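Local coordinates for beta-fructofuranosidase (Bifidobacterium adolescentis, PDB 6NOB), which probably hydrolyses terminal beta-fructofuranoside bonds such as that of sucrose, at residues 127-132 with 144-149; 160-165 with 172-177; 376-381 with 438-443. All coordinates share one frame; numbering follows the deposited sequence.

Interaction 1: residues 127-132 with 144-149. With PEG (di(hydroxyethyl)ether), chain G.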
loop_
_atom_site.group_PDB
_atom_site.type_symbol
_atom_site.label_atom_id
_atom_site.label_comp_id
_atom_site.label_asym_id
_atom_site.label_seq_id
_atom_site.Cartn_x
_atom_site.Cartn_y
_atom_site.Cartn_z
ATOM N N ARG A 127 9.369 -11.277 4.178
ATOM C CA ARG A 127 10.156 -10.121 3.755
ATOM C C ARG A 127 9.314 -8.846 3.727
ATOM O O ARG A 127 8.278 -8.770 4.394
ATOM C CB ARG A 127 10.808 -10.382 2.390
ATOM C CG ARG A 127 11.466 -11.760 2.252
ATOM C CD ARG A 127 12.707 -11.915 3.131
ATOM N NE ARG A 127 12.396 -12.431 4.464
ATOM C CZ ARG A 127 12.269 -13.721 4.758
ATOM N NH1 ARG A 127 12.416 -14.638 3.812
ATOM N NH2 ARG A 127 11.989 -14.098 5.999
ATOM N N TRP A 128 9.748 -7.842 2.965
ATOM C CA TRP A 128 9.221 -6.484 3.059
ATOM C C TRP A 128 8.299 -6.155 1.892
ATOM O O TRP A 128 8.568 -6.532 0.747
ATOM C CB TRP A 128 10.363 -5.463 3.105
ATOM C CG TRP A 128 9.936 -4.037 2.862
ATOM C CD1 TRP A 128 9.706 -3.439 1.652
ATOM C CD2 TRP A 128 9.718 -3.023 3.855
ATOM N NE1 TRP A 128 9.343 -2.127 1.833
ATOM C CE2 TRP A 128 9.345 -1.845 3.173
ATOM C CE3 TRP A 128 9.795 -2.999 5.251
ATOM C CZ2 TRP A 128 9.052 -0.657 3.842
ATOM C CZ3 TRP A 128 9.504 -1.816 5.912
ATOM C CH2 TRP A 128 9.139 -0.663 5.206
ATOM N N MET A 129 7.234 -5.407 2.189
ATOM C CA MET A 129 6.317 -4.888 1.182
ATOM C C MET A 129 5.834 -3.505 1.604
ATOM O O MET A 129 5.556 -3.282 2.786
ATOM C CB MET A 129 5.114 -5.824 0.997
ATOM C CG MET A 129 3.967 -5.213 0.199
ATOM S SD MET A 129 2.498 -6.258 0.119
ATOM C CE MET A 129 1.793 -5.992 1.741
ATOM N N ASN A 130 5.738 -2.573 0.644
ATOM C CA ASN A 130 5.002 -1.341 0.926
ATOM C C ASN A 130 3.921 -1.046 -0.121
ATOM O O ASN A 130 2.918 -1.767 -0.179
ATOM C CB ASN A 130 5.950 -0.136 1.115
ATOM C CG ASN A 130 7.077 -0.070 0.103
ATOM O OD1 ASN A 130 7.928 -0.954 0.039
ATOM N ND2 ASN A 130 7.124 1.024 -0.652
ATOM N N ASP A 131 4.107 -0.010 -0.941
ATOM C CA ASP A 131 3.002 0.611 -1.668
ATOM C C ASP A 131 2.268 -0.395 -2.554
ATOM O O ASP A 131 2.908 -1.233 -3.200
ATOM C CB ASP A 131 3.511 1.744 -2.562
ATOM C CG ASP A 131 4.281 2.801 -1.810
ATOM O OD1 ASP A 131 4.617 2.597 -0.623
ATOM O OD2 ASP A 131 4.549 3.848 -2.431
ATOM N N PRO A 132 0.939 -0.315 -2.646
ATOM C CA PRO A 132 0.225 -1.039 -3.707
ATOM C C PRO A 132 0.409 -0.341 -5.045
ATOM O O PRO A 132 0.405 0.890 -5.130
ATOM C CB PRO A 132 -1.237 -0.984 -3.248
ATOM C CG PRO A 132 -1.321 0.282 -2.456
ATOM C CD PRO A 132 0.017 0.432 -1.770
ATOM N N LEU A 144 -3.254 -6.878 -8.114
ATOM C CA LEU A 144 -2.577 -6.123 -7.068
ATOM C C LEU A 144 -1.074 -6.313 -7.233
ATOM O O LEU A 144 -0.555 -7.414 -7.017
ATOM C CB LEU A 144 -3.038 -6.576 -5.685
ATOM C CG LEU A 144 -2.240 -6.082 -4.479
ATOM C CD1 LEU A 144 -2.271 -4.564 -4.394
ATOM C CD2 LEU A 144 -2.794 -6.703 -3.210
ATOM N N PHE A 145 -0.385 -5.253 -7.636
ATOM C CA PHE A 145 1.067 -5.208 -7.579
ATOM C C PHE A 145 1.485 -4.461 -6.319
ATOM O O PHE A 145 0.687 -3.745 -5.707
ATOM C CB PHE A 145 1.656 -4.531 -8.821
ATOM C CG PHE A 145 1.253 -5.177 -10.123
ATOM C CD1 PHE A 145 0.057 -4.844 -10.741
ATOM C CD2 PHE A 145 2.080 -6.107 -10.736
ATOM C CE1 PHE A 145 -0.309 -5.434 -11.939
ATOM C CE2 PHE A 145 1.719 -6.700 -11.934
ATOM C CZ PHE A 145 0.526 -6.364 -12.536
ATOM N N PHE A 146 2.743 -4.637 -5.923
ATOM C CA PHE A 146 3.184 -3.969 -4.707
ATOM C C PHE A 146 4.698 -3.841 -4.671
ATOM O O PHE A 146 5.428 -4.708 -5.159
ATOM C CB PHE A 146 2.689 -4.695 -3.449
ATOM C CG PHE A 146 2.989 -6.168 -3.422
ATOM C CD1 PHE A 146 2.082 -7.085 -3.934
ATOM C CD2 PHE A 146 4.167 -6.638 -2.858
ATOM C CE1 PHE A 146 2.352 -8.444 -3.900
ATOM C CE2 PHE A 146 4.441 -7.995 -2.812
ATOM C CZ PHE A 146 3.534 -8.899 -3.336
ATOM N N GLN A 147 5.146 -2.732 -4.082
ATOM C CA GLN A 147 6.553 -2.534 -3.773
ATOM C C GLN A 147 7.051 -3.654 -2.868
ATOM O O GLN A 147 6.404 -3.992 -1.873
ATOM C CB GLN A 147 6.739 -1.181 -3.091
ATOM C CG GLN A 147 6.437 0.013 -3.977
ATOM C CD GLN A 147 7.497 0.230 -5.036
ATOM O OE1 GLN A 147 8.506 0.886 -4.791
ATOM N NE2 GLN A 147 7.272 -0.323 -6.224
ATOM N N LEU A 148 8.207 -4.224 -3.206
ATOM C CA LEU A 148 8.663 -5.446 -2.559
ATOM C C LEU A 148 10.181 -5.463 -2.450
ATOM O O LEU A 148 10.885 -5.092 -3.393
ATOM C CB LEU A 148 8.186 -6.681 -3.334
ATOM C CG LEU A 148 8.892 -8.015 -3.078
ATOM C CD1 LEU A 148 8.456 -8.617 -1.748
ATOM C CD2 LEU A 148 8.641 -8.986 -4.221
ATOM N N ASN A 149 10.673 -5.902 -1.297
ATOM C CA ASN A 149 12.084 -6.247 -1.122
ATOM C C ASN A 149 12.168 -7.693 -0.662
ATOM O O ASN A 149 11.861 -7.983 0.511
ATOM C CB ASN A 149 12.769 -5.329 -0.109
ATOM C CG ASN A 149 14.107 -5.883 0.367
ATOM O OD1 ASN A 149 14.855 -6.489 -0.405
ATOM N ND2 ASN A 149 14.410 -5.683 1.647
HETATM C C1 PEG G . 9.467 3.369 -2.596
HETATM O O1 PEG G . 9.155 2.023 -2.372
HETATM C C2 PEG G . 8.412 3.954 -3.531
HETATM O O2 PEG G . 8.008 5.194 -3.025
HETATM C C3 PEG G . 7.303 5.107 -1.819
HETATM C C4 PEG G . 6.278 6.239 -1.780
HETATM O O4 PEG G . 6.151 6.767 -3.072
#
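Trp128 and Asn149 pair at the start of an antiparallel hairpin whose register shifts by one residue at a bulge, with polar side chains lying beside it. Backbone hydrogen bonds come first: Trp128 N gives to Asn149 O and Asn149 N returns one to Trp128 O, at 3.2 and 3.0 Å. Further along, Asn130 N binds Gln147 O, but Gln147 N goes to Asp131 O (2.8 Å) instead of back to Asn130. This shift of one residue between Met129 and Pro132 is a beta bulge.

Polar side chains gather where the bulge lies. The Asn130 amide is gripped at both ends: OD1 accepts from Trp128 NE1 at 2.6 Å, while ND2 gives one proton to Asp131 OD1, met from above its carboxylate plane, and another to O1 of the bound di(hydroxyethyl)ether (2.8 Å). That O1 in turn donates to Gln147 OE1, and Trp155 also bonds the ligand. These links fix the rotation of the Asn130 amide, whose plane stands 85° from that of Gln147. The sequence WMNDP belongs to the motif that lines the active site in family 32, so the ether probably marks the substrate pocket.

Apolar contacts fill the face carrying Met129, Phe146 and Pro132. Met129 SD lies over one face of the Phe146 ring, 3.8 Å from its centroid and offset toward the rim, a Met-aromatic contact; CG anti to the backbone N (chi1 167°) sends the thioether there. Pro132 CB touches Leu144 CD1.

Around the hairpin, strand 468-481 runs beside 127-138, its Met472 packing on Met129, Pro132 and Phe146. Strand 190-202 supplies Ser196 to Asp131 OD2, and strand 159-165 bonds the other edge of 144-149.

Interaction 2: residues 160-165 with 172-177; sequences WGHAVS and THLPVF
Val164 and Thr172 exchange both backbone bonds of an antiparallel hydrogen-bonded pair and Ala163 faces His173 as a non-hydrogen-bonded one, after which 172-177 keeps touch through two single bonds, Leu174 N to His162 O and Phe177 N to Trp160 O (2.8 Å). Side chains add to these four backbone bonds of the hairpin.

His162 is central to the side-chain packing. With CG anti to the backbone N (chi1 -169°), its imidazole lies beside Leu174, both side chains pointing the same way. Leu174 CD1 sits over one face, 3.6 Å from the ring centroid and 18° off the normal, a CH-pi contact; the ring of Phe145 stacks on the other face. The two nitrogens are both engaged: NE2 is bonded to His143, and ND1 meets, in the ring plane, a water 2.8 Å away that donates to Pro175 O. An alanine at His162 would probably leave Leu174 CD1 without its aromatic partner, open a gap between Leu174 and Phe145, and cost that water one of its ligands. A second water donates to His162 O and joins it to His173 ND1, 2.9 Å from the water.

At the far end Trp160 and Phe177 run side by side, CE3 to CD2 at 3.8 Å. Val164 CB rests against Leu174 CD1 and its CG1 against Thr172 CB, completing the apolar side of the pair.

The contact forms one margin of a curled sheet. Strand 141-149 hydrogen-bonds the other side of 160-165, strand 216-227 covers Trp160 and Phe177 with Leu219, and Tyr78 and Ser80 of strand 72-80 touch Pro175.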
loop_
_atom_site.group_PDB
_atom_site.type_symbol
_atom_site.label_atom_id
_atom_site.label_comp_id
_atom_site.label_asym_id
_atom_site.label_seq_id
_atom_site.Cartn_x
_atom_site.Cartn_y
_atom_site.Cartn_z
ATOM N N TRP A 160 8.659 -5.285 -7.847
ATOM C CA TRP A 160 7.201 -5.315 -7.898
ATOM C C TRP A 160 6.738 -6.738 -7.613
ATOM O O TRP A 160 7.016 -7.654 -8.395
ATOM C CB TRP A 160 6.682 -4.848 -9.256
ATOM C CG TRP A 160 6.508 -3.367 -9.382
ATOM C CD1 TRP A 160 7.332 -2.397 -8.891
ATOM C CD2 TRP A 160 5.441 -2.689 -10.053
ATOM N NE1 TRP A 160 6.844 -1.155 -9.218
ATOM C CE2 TRP A 160 5.683 -1.308 -9.930
ATOM C CE3 TRP A 160 4.304 -3.117 -10.744
ATOM C CZ2 TRP A 160 4.828 -0.350 -10.472
ATOM C CZ3 TRP A 160 3.457 -2.166 -11.279
ATOM C CH2 TRP A 160 3.722 -0.799 -11.143
ATOM N N GLY A 161 6.042 -6.924 -6.493
ATOM C CA GLY A 161 5.304 -8.149 -6.275
ATOM C C GLY A 161 3.991 -8.132 -7.034
ATOM O O GLY A 161 3.569 -7.109 -7.571
ATOM N N HIS A 162 3.329 -9.286 -7.079
ATOM C CA HIS A 162 2.136 -9.413 -7.907
ATOM C C HIS A 162 1.207 -10.474 -7.338
ATOM O O HIS A 162 1.642 -11.588 -7.031
ATOM C CB HIS A 162 2.519 -9.756 -9.354
ATOM C CG HIS A 162 1.385 -9.648 -10.327
ATOM N ND1 HIS A 162 1.451 -10.166 -11.603
ATOM C CD2 HIS A 162 0.159 -9.086 -10.212
ATOM C CE1 HIS A 162 0.315 -9.925 -12.233
ATOM N NE2 HIS A 162 -0.486 -9.271 -11.411
ATOM N N ALA A 163 -0.072 -10.121 -7.209
ATOM C CA ALA A 163 -1.107 -11.039 -6.756
ATOM C C ALA A 163 -2.394 -10.741 -7.510
ATOM O O ALA A 163 -2.618 -9.615 -7.963
ATOM C CB ALA A 163 -1.344 -10.934 -5.241
ATOM N N VAL A 164 -3.242 -11.758 -7.639
ATOM C CA VAL A 164 -4.461 -11.658 -8.429
ATOM C C VAL A 164 -5.627 -12.205 -7.614
ATOM O O VAL A 164 -5.446 -13.045 -6.727
ATOM C CB VAL A 164 -4.309 -12.401 -9.776
ATOM C CG1 VAL A 164 -4.454 -13.909 -9.590
ATOM C CG2 VAL A 164 -5.295 -11.869 -10.792
ATOM N N SER A 165 -6.830 -11.711 -7.904
ATOM C CA SER A 165 -7.988 -12.073 -7.098
ATOM C C SER A 165 -9.257 -11.942 -7.924
ATOM O O SER A 165 -9.336 -11.127 -8.847
ATOM C CB SER A 165 -8.094 -11.194 -5.845
ATOM O OG SER A 165 -9.394 -11.225 -5.277
ATOM N N THR A 172 -4.285 -14.767 -4.876
ATOM C CA THR A 172 -3.428 -15.808 -5.424
ATOM C C THR A 172 -2.094 -15.184 -5.814
ATOM O O THR A 172 -2.063 -14.204 -6.567
ATOM C CB THR A 172 -4.084 -16.472 -6.639
ATOM O OG1 THR A 172 -5.242 -17.208 -6.222
ATOM C CG2 THR A 172 -3.112 -17.414 -7.326
ATOM N N HIS A 173 -1.001 -15.748 -5.304
ATOM C CA HIS A 173 0.323 -15.166 -5.494
ATOM C C HIS A 173 0.881 -15.492 -6.873
ATOM O O HIS A 173 0.786 -16.628 -7.344
ATOM C CB HIS A 173 1.286 -15.673 -4.424
ATOM C CG HIS A 173 0.958 -15.205 -3.042
ATOM N ND1 HIS A 173 1.280 -13.945 -2.587
ATOM C CD2 HIS A 173 0.345 -15.833 -2.011
ATOM C CE1 HIS A 173 0.875 -13.814 -1.336
ATOM N NE2 HIS A 173 0.308 -14.947 -0.961
ATOM N N LEU A 174 1.494 -14.492 -7.505
ATOM C CA LEU A 174 2.061 -14.611 -8.845
ATOM C C LEU A 174 3.571 -14.379 -8.790
ATOM O O LEU A 174 4.087 -13.988 -7.737
ATOM C CB LEU A 174 1.371 -13.618 -9.783
ATOM C CG LEU A 174 -0.075 -13.990 -10.116
ATOM C CD1 LEU A 174 -0.687 -12.977 -11.067
ATOM C CD2 LEU A 174 -0.145 -15.400 -10.696
ATOM N N PRO A 175 4.318 -14.624 -9.868
ATOM C CA PRO A 175 5.766 -14.383 -9.822
ATOM C C PRO A 175 6.101 -12.904 -9.693
ATOM O O PRO A 175 5.301 -12.019 -10.010
ATOM C CB PRO A 175 6.266 -14.941 -11.160
ATOM C CG PRO A 175 5.219 -15.893 -11.590
ATOM C CD PRO A 175 3.928 -15.306 -11.115
ATOM N N VAL A 176 7.324 -12.649 -9.217
ATOM C CA VAL A 176 7.827 -11.283 -9.117
ATOM C C VAL A 176 7.793 -10.633 -10.492
ATOM O O VAL A 176 8.228 -11.221 -11.490
ATOM C CB VAL A 176 9.241 -11.277 -8.519
ATOM C CG1 VAL A 176 9.904 -9.920 -8.714
ATOM C CG2 VAL A 176 9.186 -11.635 -7.042
ATOM N N PHE A 177 7.269 -9.409 -10.548
ATOM C CA PHE A 177 6.905 -8.758 -11.801
ATOM C C PHE A 177 7.995 -7.836 -12.341
ATOM O O PHE A 177 8.418 -7.991 -13.491
ATOM C CB PHE A 177 5.602 -7.980 -11.607
ATOM C CG PHE A 177 5.049 -7.406 -12.871
ATOM C CD1 PHE A 177 4.508 -8.236 -13.840
ATOM C CD2 PHE A 177 5.064 -6.040 -13.092
ATOM C CE1 PHE A 177 3.997 -7.714 -15.008
ATOM C CE2 PHE A 177 4.552 -5.511 -14.258
ATOM C CZ PHE A 177 4.016 -6.350 -15.217
HETATM O O HOH W 1 3.542 -11.893 -12.077
HETATM O O HOH W 2 2.208 -11.847 -4.283
#

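Interaction 3: residues 376-381 with 438-443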
loop_
_atom_site.group_PDB
_atom_site.type_symbol
_atom_site.label_atom_id
_atom_site.label_comp_id
_atom_site.label_asym_id
_atom_site.label_seq_id
_atom_site.Cartn_x
_atom_site.Cartn_y
_atom_site.Cartn_z
ATOM N N CYS A 376 2.648 9.306 -3.751
ATOM C CA CYS A 376 1.501 8.520 -4.193
ATOM C C CYS A 376 0.275 9.385 -4.472
ATOM O O CYS A 376 -0.722 9.304 -3.744
ATOM C CB CYS A 376 1.168 7.447 -3.154
ATOM S SG CYS A 376 2.545 6.309 -2.830
ATOM N N PRO A 377 0.303 10.209 -5.515
ATOM C CA PRO A 377 -0.858 11.038 -5.839
ATOM C C PRO A 377 -1.904 10.246 -6.613
ATOM O O PRO A 377 -1.666 9.133 -7.084
ATOM C CB PRO A 377 -0.256 12.145 -6.704
ATOM C CG PRO A 377 0.849 11.450 -7.434
ATOM C CD PRO A 377 1.411 10.430 -6.461
ATOM N N ASP A 378 -3.078 10.854 -6.741
ATOM C CA ASP A 378 -4.173 10.265 -7.494
ATOM C C ASP A 378 -5.158 11.373 -7.833
ATOM O O ASP A 378 -5.390 12.272 -7.021
ATOM C CB ASP A 378 -4.867 9.147 -6.706
ATOM C CG ASP A 378 -5.546 8.128 -7.608
ATOM O OD1 ASP A 378 -5.782 8.444 -8.794
ATOM O OD2 ASP A 378 -5.840 7.009 -7.132
ATOM N N LEU A 379 -5.715 11.309 -9.038
ATOM C CA LEU A 379 -6.681 12.297 -9.504
ATOM C C LEU A 379 -7.780 11.560 -10.249
ATOM O O LEU A 379 -7.506 10.872 -11.237
ATOM C CB LEU A 379 -6.019 13.343 -10.407
ATOM C CG LEU A 379 -6.880 14.534 -10.828
ATOM C CD1 LEU A 379 -7.190 15.425 -9.634
ATOM C CD2 LEU A 379 -6.188 15.319 -11.927
ATOM N N PHE A 380 -9.012 11.691 -9.769
ATOM C CA PHE A 380 -10.136 10.989 -10.366
ATOM C C PHE A 380 -11.405 11.783 -10.097
ATOM O O PHE A 380 -11.397 12.781 -9.372
ATOM C CB PHE A 380 -10.255 9.563 -9.818
ATOM C CG PHE A 380 -10.333 9.498 -8.318
ATOM C CD1 PHE A 380 -11.557 9.565 -7.670
ATOM C CD2 PHE A 380 -9.180 9.380 -7.555
ATOM C CE1 PHE A 380 -11.630 9.513 -6.288
ATOM C CE2 PHE A 380 -9.247 9.326 -6.173
ATOM C CZ PHE A 380 -10.473 9.393 -5.538
ATOM N N GLN A 381 -12.504 11.318 -10.688
ATOM C CA GLN A 381 -13.814 11.918 -10.489
ATOM C C GLN A 381 -14.794 10.855 -10.018
ATOM O O GLN A 381 -14.794 9.730 -10.526
ATOM C CB GLN A 381 -14.322 12.577 -11.771
ATOM C CG GLN A 381 -13.610 13.877 -12.082
ATOM C CD GLN A 381 -13.907 14.397 -13.466
ATOM O OE1 GLN A 381 -14.522 13.712 -14.283
ATOM N NE2 GLN A 381 -13.466 15.617 -13.742
ATOM N N THR A 438 -1.782 5.445 -0.725
ATOM C CA THR A 438 -3.050 5.076 -1.338
ATOM C C THR A 438 -2.949 5.110 -2.857
ATOM O O THR A 438 -2.336 6.012 -3.435
ATOM C CB THR A 438 -4.162 6.024 -0.888
ATOM O OG1 THR A 438 -3.776 7.376 -1.166
ATOM C CG2 THR A 438 -4.427 5.872 0.593
ATOM N N GLN A 439 -3.558 4.119 -3.501
ATOM C CA GLN A 439 -3.808 4.161 -4.933
ATOM C C GLN A 439 -5.204 3.620 -5.186
ATOM O O GLN A 439 -5.655 2.702 -4.496
ATOM C CB GLN A 439 -2.769 3.362 -5.731
ATOM C CG GLN A 439 -2.907 3.555 -7.238
ATOM C CD GLN A 439 -1.825 2.855 -8.031
ATOM O OE1 GLN A 439 -2.087 1.888 -8.749
ATOM N NE2 GLN A 439 -0.596 3.350 -7.917
ATOM N N SER A 440 -5.887 4.195 -6.166
ATOM C CA SER A 440 -7.263 3.835 -6.461
ATOM C C SER A 440 -7.390 3.366 -7.904
ATOM O O SER A 440 -6.492 3.556 -8.725
ATOM C CB SER A 440 -8.198 5.018 -6.199
ATOM O OG SER A 440 -8.420 5.759 -7.385
ATOM N N PHE A 441 -8.527 2.740 -8.206
ATOM C CA PHE A 441 -8.848 2.340 -9.569
ATOM C C PHE A 441 -10.360 2.245 -9.707
ATOM O O PHE A 441 -11.097 2.232 -8.718
ATOM C CB PHE A 441 -8.171 1.014 -9.945
ATOM C CG PHE A 441 -8.804 -0.200 -9.322
ATOM C CD1 PHE A 441 -8.547 -0.541 -8.001
ATOM C CD2 PHE A 441 -9.652 -1.008 -10.065
ATOM C CE1 PHE A 441 -9.129 -1.664 -7.432
ATOM C CE2 PHE A 441 -10.239 -2.128 -9.505
ATOM C CZ PHE A 441 -9.978 -2.459 -8.187
ATOM N N ALA A 442 -10.814 2.190 -10.955
ATOM C CA ALA A 442 -12.223 2.026 -11.285
ATOM C C ALA A 442 -12.422 0.647 -11.894
ATOM O O ALA A 442 -11.863 0.350 -12.955
ATOM C CB ALA A 442 -12.691 3.114 -12.253
ATOM N N ASP A 443 -13.217 -0.191 -11.230
ATOM C CA ASP A 443 -13.484 -1.522 -11.755
ATOM C C ASP A 443 -14.431 -1.429 -12.955
ATOM O O ASP A 443 -14.837 -0.343 -13.383
ATOM C CB ASP A 443 -14.017 -2.439 -10.648
ATOM C CG ASP A 443 -15.446 -2.107 -10.208
ATOM O OD1 ASP A 443 -16.043 -1.123 -10.696
ATOM O OD2 ASP A 443 -15.978 -2.854 -9.356
HETATM O O HOH W 3 -3.415 8.481 -3.687
HETATM O O HOH W 4 -0.759 8.769 -0.972
HETATM O O HOH W 5 -1.212 6.435 -6.000
#
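Asp378 reaches across to Ser440 between two strands that belong to different sheets of the five-bladed beta-propeller, the catalytic fold of family 32. Strands 377-381 and 438-442 run roughly parallel, 27° apart, but their axes stay 7.0 Å from each other and no backbone pairing links them. The seam illustrates how neighbouring sheets of a propeller can be joined by side chains and water instead.

Followed outward, Asp378 starts with a CB that points at the opposite strand. CG is roughly anti to the backbone N (chi1 -154°), which extends the carboxylate into the gap and brings CG within 3.7 Å of Ser440 OG. The two oxygens then part company. OD1 stays with its own strand and takes a weak bond from Leu379 N. OD2 does the bridging, accepting from both Ser440 N (3.0 Å) and Ser440 OG (2.9 Å); the amide meets it nearly in line with the C-O bond, the hydroxyl from above the carboxylate plane. One residue thus holds one oxygen twice, pinning the serine hydroxyl as well as its backbone. Arg448 NH2 is also bonded to Ser440 OG, and Lys271 touches Asp378 while bonding Ser440 O, so positive charge from both probably stabilises the buried carboxylate. Beyond it, the Phe380 ring approaches the same hydroxyl obliquely, CD2 lying 3.7 Å from Ser440 OG.

Toward Cys376 the separation is spanned by water. The carbonyls Cys376 O and Thr438 O stand 3.7 Å apart; both are acceptors, and waters serve them. One water lies within hydrogen-bonding distance of both and of Thr438 OG1. Another donates to Pro377 O at 2.9 Å and to Thr438 O at 2.8 Å.

All three contacts are buried, yet they join the fold by different means. Interactions 1 and 2 are successive hairpins of one sheet, their centres 10 Å apart, joined where strand 144-149 bonds strand 160-165 through Phe146 O to Gly161 N (2.7 Å). Interaction 1 is nearest the middle of the chain and combines a bulged backbone with a polar, ligand-binding face, whereas interaction 2 adds aromatic and apolar packing and two waters to its backbone bonds. Interaction 3, about 17 Å from interaction 1 between centres, has no strand pairing, and a carboxylate and waters bridge two sheets. It still meets interaction 1 where Asp131 OD2 packs 3.2 Å from Cys376 SG, beside the ether.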